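Local coordinates for phospho-furanose lactonase (Mycoplasma synoviae, PDB 3OVG), which hydrolyses D-xylono-1,4-lactone 5-phosphate and L-arabino-1,4-lactone 5-phosphate, and also carboxy 1,4-lactones, using two zinc ions per subunit, at residues T99-H102 with F106-K109; A170-A175 with E347-L352. All coordinates share one frame; numbering follows the deposited sequence.

Interaction 1: residues T99-H102 with F106-K109; sequences TGFH and FYDK
One face of the His102 imidazole is covered by the edge of the Phe106 ring. Phe106 CE2 sits over the middle of the imidazole, 3.7 Å above its plane, and Phe106 CD2 is 3.5 Å from His102 CG. The planes stand at 87°, a T-shaped stack with ring centroids 4.8 Å apart. The two side chains run side by side and point the same way. The second pair is an offset edge-to-face stack. Phe101 turns its edge toward the face of Tyr107, with Phe101 CD1 3.7 Å from Tyr107 CZ. These two side chains cross at about a right angle, their planes well inclined.

At the edge of the Tyr107 ring lies the backbone of His102. His102 N gives its hydrogen to Tyr107 OH over 2.7 Å, and the bond is nearly straight at 170°. With CG anti to the carbonyl carbon (chi1 -59°), the phenol extends across to the other segment. A water lies 2.8 Å from both Gly100 O and Tyr107 OH and bridges them. The phenol oxygen therefore has two polar partners in a buried contact.

Beyond the two segments, His188 meets the His102 ring edge-to-face, and Pro35 and Glu39 of helix 35-39 touch Phe106. His188 is a ligand of the second zinc. His102 packs against that ligand, consistent with a second-shell place at the zinc site. Both segments lie in the loop after strand 94-97. The loop lies beside the binuclear zinc site of this TIM-barrel fold, in a member of the phosphotriesterase family.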
# COMPACT_ATOMS: atom_id res chain seq x y z
N THR A 99 11.51 -32.24 -5.74
CA THR A 99 12.35 -31.36 -6.56
C THR A 99 11.46 -30.49 -7.50
O THR A 99 10.27 -30.35 -7.29
CB THR A 99 13.49 -32.12 -7.32
OG1 THR A 99 14.32 -31.18 -8.00
CG2 THR A 99 12.94 -33.12 -8.37
N GLY A 100 12.04 -29.84 -8.49
CA GLY A 100 11.24 -29.05 -9.40
C GLY A 100 10.98 -27.58 -9.07
O GLY A 100 11.80 -26.91 -8.46
N PHE A 101 9.82 -27.09 -9.47
CA PHE A 101 9.54 -25.66 -9.50
C PHE A 101 8.14 -25.30 -9.02
O PHE A 101 7.22 -26.10 -9.16
CB PHE A 101 9.69 -25.17 -10.92
CG PHE A 101 11.10 -25.24 -11.38
CD1 PHE A 101 11.97 -24.20 -11.10
CD2 PHE A 101 11.58 -26.36 -12.01
CE1 PHE A 101 13.30 -24.26 -11.50
CE2 PHE A 101 12.93 -26.43 -12.41
CZ PHE A 101 13.77 -25.39 -12.15
N HIS A 102 8.01 -24.09 -8.47
CA HIS A 102 6.70 -23.53 -8.16
C HIS A 102 6.16 -22.78 -9.39
O HIS A 102 6.73 -22.88 -10.48
CB HIS A 102 6.81 -22.58 -6.99
CG HIS A 102 5.68 -22.71 -6.02
ND1 HIS A 102 4.36 -22.64 -6.41
CD2 HIS A 102 5.67 -22.94 -4.69
CE1 HIS A 102 3.59 -22.81 -5.36
NE2 HIS A 102 4.35 -22.99 -4.30
N PHE A 106 6.89 -16.93 -8.61
CA PHE A 106 7.97 -17.07 -7.63
C PHE A 106 9.38 -17.13 -8.22
O PHE A 106 10.33 -17.41 -7.50
CB PHE A 106 7.74 -18.29 -6.73
CG PHE A 106 6.53 -18.17 -5.87
CD1 PHE A 106 6.17 -16.95 -5.33
CD2 PHE A 106 5.74 -19.27 -5.60
CE1 PHE A 106 5.04 -16.83 -4.52
CE2 PHE A 106 4.63 -19.17 -4.79
CZ PHE A 106 4.27 -17.94 -4.25
N TYR A 107 9.50 -16.86 -9.51
CA TYR A 107 10.81 -16.82 -10.17
C TYR A 107 10.96 -15.55 -11.02
O TYR A 107 10.11 -15.24 -11.86
CB TYR A 107 10.99 -18.05 -11.08
CG TYR A 107 10.87 -19.33 -10.31
CD1 TYR A 107 9.64 -19.91 -10.14
CD2 TYR A 107 11.98 -19.91 -9.71
CE1 TYR A 107 9.51 -21.04 -9.42
CE2 TYR A 107 11.86 -21.06 -8.97
CZ TYR A 107 10.60 -21.62 -8.85
OH TYR A 107 10.38 -22.78 -8.13
N ASP A 108 12.06 -14.85 -10.85
CA ASP A 108 12.33 -13.69 -11.69
C ASP A 108 12.25 -14.04 -13.18
O ASP A 108 13.07 -14.82 -13.66
CB ASP A 108 13.72 -13.15 -11.38
CG ASP A 108 13.95 -11.82 -12.03
OD1 ASP A 108 13.97 -11.77 -13.28
OD2 ASP A 108 14.07 -10.83 -11.29
N LYS A 109 11.32 -13.46 -13.92
CA LYS A 109 11.11 -13.87 -15.31
C LYS A 109 12.23 -13.46 -16.24
O LYS A 109 12.29 -13.93 -17.36
CB LYS A 109 9.81 -13.35 -15.88
CG LYS A 109 9.84 -11.88 -16.22
CD LYS A 109 8.55 -11.44 -16.95
CE LYS A 109 8.14 -10.05 -16.53
NZ LYS A 109 7.47 -9.32 -17.65
O HOH W 1 12.52 -24.43 -7.50

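Interaction 2: residues A170-A175 with E347-L352; sequences ALEVAA and ELKKEL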
# COMPACT_ATOMS: atom_id res chain seq x y z
N ALA A 170 8.46 -25.59 -17.01
CA ALA A 170 8.60 -26.37 -15.79
C ALA A 170 7.78 -27.66 -15.91
O ALA A 170 8.19 -28.70 -15.39
CB ALA A 170 8.16 -25.55 -14.56
N LEU A 171 6.67 -27.61 -16.65
CA LEU A 171 5.89 -28.84 -16.89
C LEU A 171 6.70 -29.83 -17.72
O LEU A 171 6.68 -31.02 -17.47
CB LEU A 171 4.52 -28.54 -17.57
CG LEU A 171 3.47 -27.86 -16.67
CD1 LEU A 171 2.27 -27.42 -17.49
CD2 LEU A 171 3.02 -28.82 -15.58
N GLU A 172 7.42 -29.32 -18.71
CA GLU A 172 8.25 -30.17 -19.55
C GLU A 172 9.37 -30.74 -18.67
O GLU A 172 9.72 -31.91 -18.76
CB GLU A 172 8.84 -29.39 -20.75
CG GLU A 172 9.86 -30.23 -21.53
CD GLU A 172 10.30 -29.62 -22.85
OE1 GLU A 172 9.68 -28.66 -23.32
OE2 GLU A 172 11.29 -30.11 -23.41
N VAL A 173 9.92 -29.90 -17.81
CA VAL A 173 10.97 -30.38 -16.93
C VAL A 173 10.41 -31.52 -16.04
O VAL A 173 11.04 -32.56 -15.86
CB VAL A 173 11.56 -29.24 -16.08
CG1 VAL A 173 12.33 -29.82 -14.87
CG2 VAL A 173 12.48 -28.33 -16.94
N ALA A 174 9.20 -31.34 -15.53
CA ALA A 174 8.60 -32.36 -14.66
C ALA A 174 8.36 -33.65 -15.45
O ALA A 174 8.69 -34.74 -15.00
CB ALA A 174 7.31 -31.84 -14.10
N ALA A 175 7.77 -33.54 -16.63
CA ALA A 175 7.46 -34.71 -17.45
C ALA A 175 8.74 -35.47 -17.80
O ALA A 175 8.80 -36.69 -17.70
CB ALA A 175 6.67 -34.32 -18.72
N GLU A 347 2.97 -27.21 -30.80
CA GLU A 347 2.46 -25.96 -31.33
C GLU A 347 2.31 -24.88 -30.22
O GLU A 347 2.55 -23.71 -30.48
CB GLU A 347 1.15 -26.19 -32.06
CG GLU A 347 0.74 -25.01 -32.91
CD GLU A 347 1.60 -24.86 -34.14
OE1 GLU A 347 2.38 -25.79 -34.43
OE2 GLU A 347 1.49 -23.80 -34.82
N LEU A 348 1.92 -25.28 -29.01
CA LEU A 348 1.88 -24.34 -27.88
C LEU A 348 3.30 -23.81 -27.56
O LEU A 348 3.47 -22.64 -27.29
CB LEU A 348 1.24 -24.97 -26.64
CG LEU A 348 1.02 -24.04 -25.43
CD1 LEU A 348 0.19 -22.80 -25.81
CD2 LEU A 348 0.41 -24.78 -24.22
N LYS A 349 4.31 -24.67 -27.62
CA LYS A 349 5.66 -24.23 -27.32
C LYS A 349 6.09 -23.17 -28.33
O LYS A 349 6.75 -22.17 -27.99
CB LYS A 349 6.64 -25.43 -27.33
CG LYS A 349 6.57 -26.35 -26.07
CD LYS A 349 7.67 -27.44 -26.11
CE LYS A 349 9.07 -26.81 -26.25
NZ LYS A 349 10.23 -27.76 -26.06
N LYS A 350 5.71 -23.38 -29.59
CA LYS A 350 6.02 -22.44 -30.65
C LYS A 350 5.32 -21.10 -30.38
O LYS A 350 5.96 -20.04 -30.42
CB LYS A 350 5.63 -23.03 -32.01
CG LYS A 350 5.89 -22.09 -33.19
CD LYS A 350 5.15 -22.55 -34.45
CE LYS A 350 5.29 -21.54 -35.61
NZ LYS A 350 4.33 -21.81 -36.74
N GLU A 351 4.02 -21.16 -30.09
CA GLU A 351 3.24 -19.96 -29.73
C GLU A 351 3.81 -19.16 -28.54
O GLU A 351 3.73 -17.93 -28.52
CB GLU A 351 1.79 -20.36 -29.45
CG GLU A 351 1.01 -20.72 -30.68
CD GLU A 351 -0.48 -20.59 -30.45
OE1 GLU A 351 -0.96 -21.08 -29.39
OE2 GLU A 351 -1.16 -19.99 -31.31
N LEU A 352 4.39 -19.87 -27.57
CA LEU A 352 4.95 -19.25 -26.37
C LEU A 352 6.47 -19.03 -26.48
O LEU A 352 7.15 -18.87 -25.47
CB LEU A 352 4.63 -20.13 -25.14
CG LEU A 352 3.13 -20.38 -24.86
CD1 LEU A 352 2.88 -21.30 -23.64
CD2 LEU A 352 2.47 -19.04 -24.63
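A salt bridge between two helices makes this contact. Glu172 on helix 165-181 meets Lys349 on helix 343-351, near the C-terminal end of the modelled chain. The first helix follows a strand of the TIM barrel, and the bridge ties the C-terminal helix to it. The backbones stay well apart: the nearest CA atoms, those of Glu172 and Lys349, are 10.1 Å from each other. Two long side chains span the gap and cross at about a right angle.

The glutamate reaches out in an extended chain, with CG anti to the backbone N (chi1 173°). The lysine chain is bent at its third torsion (57°), and Lys349 CD and CE pass beside Glu172 OE1.

Arg176, one turn further along the first helix, forms a salt bridge with Glu172 OE2. The carboxylate is thus shared between two cations, which should favour its charged form. Nearby, Phe205 of helix 195-205 packs on Glu172, and Leu168 touches Lys349. Lys349 NZ donates to Glu172 OE1 over 2.9 Å, on the syn side of that oxygen, while Glu172 OE2 is 3.7 Å from Lys349 NZ.

The two contacts meet through Phe101. Phe101 CB lies 4.0 Å from Ala170 CB, and Phe101 CE2 lies 4.2 Å from Val173 CG1. Phe101 thus packs on the helix that carries Glu172 of interaction 2. The centres of the two contacts are about 15 Å apart, on the same side of the chain's centre. Interaction 1 is the one close to the active site: the His102 side chain is about 4 Å from a zinc ion and about 6 Å from the side chain of the zinc ligand His216. Interaction 2 lies away from the zinc and substrate sites, and its centre is about 20 Å from the centre of the chain.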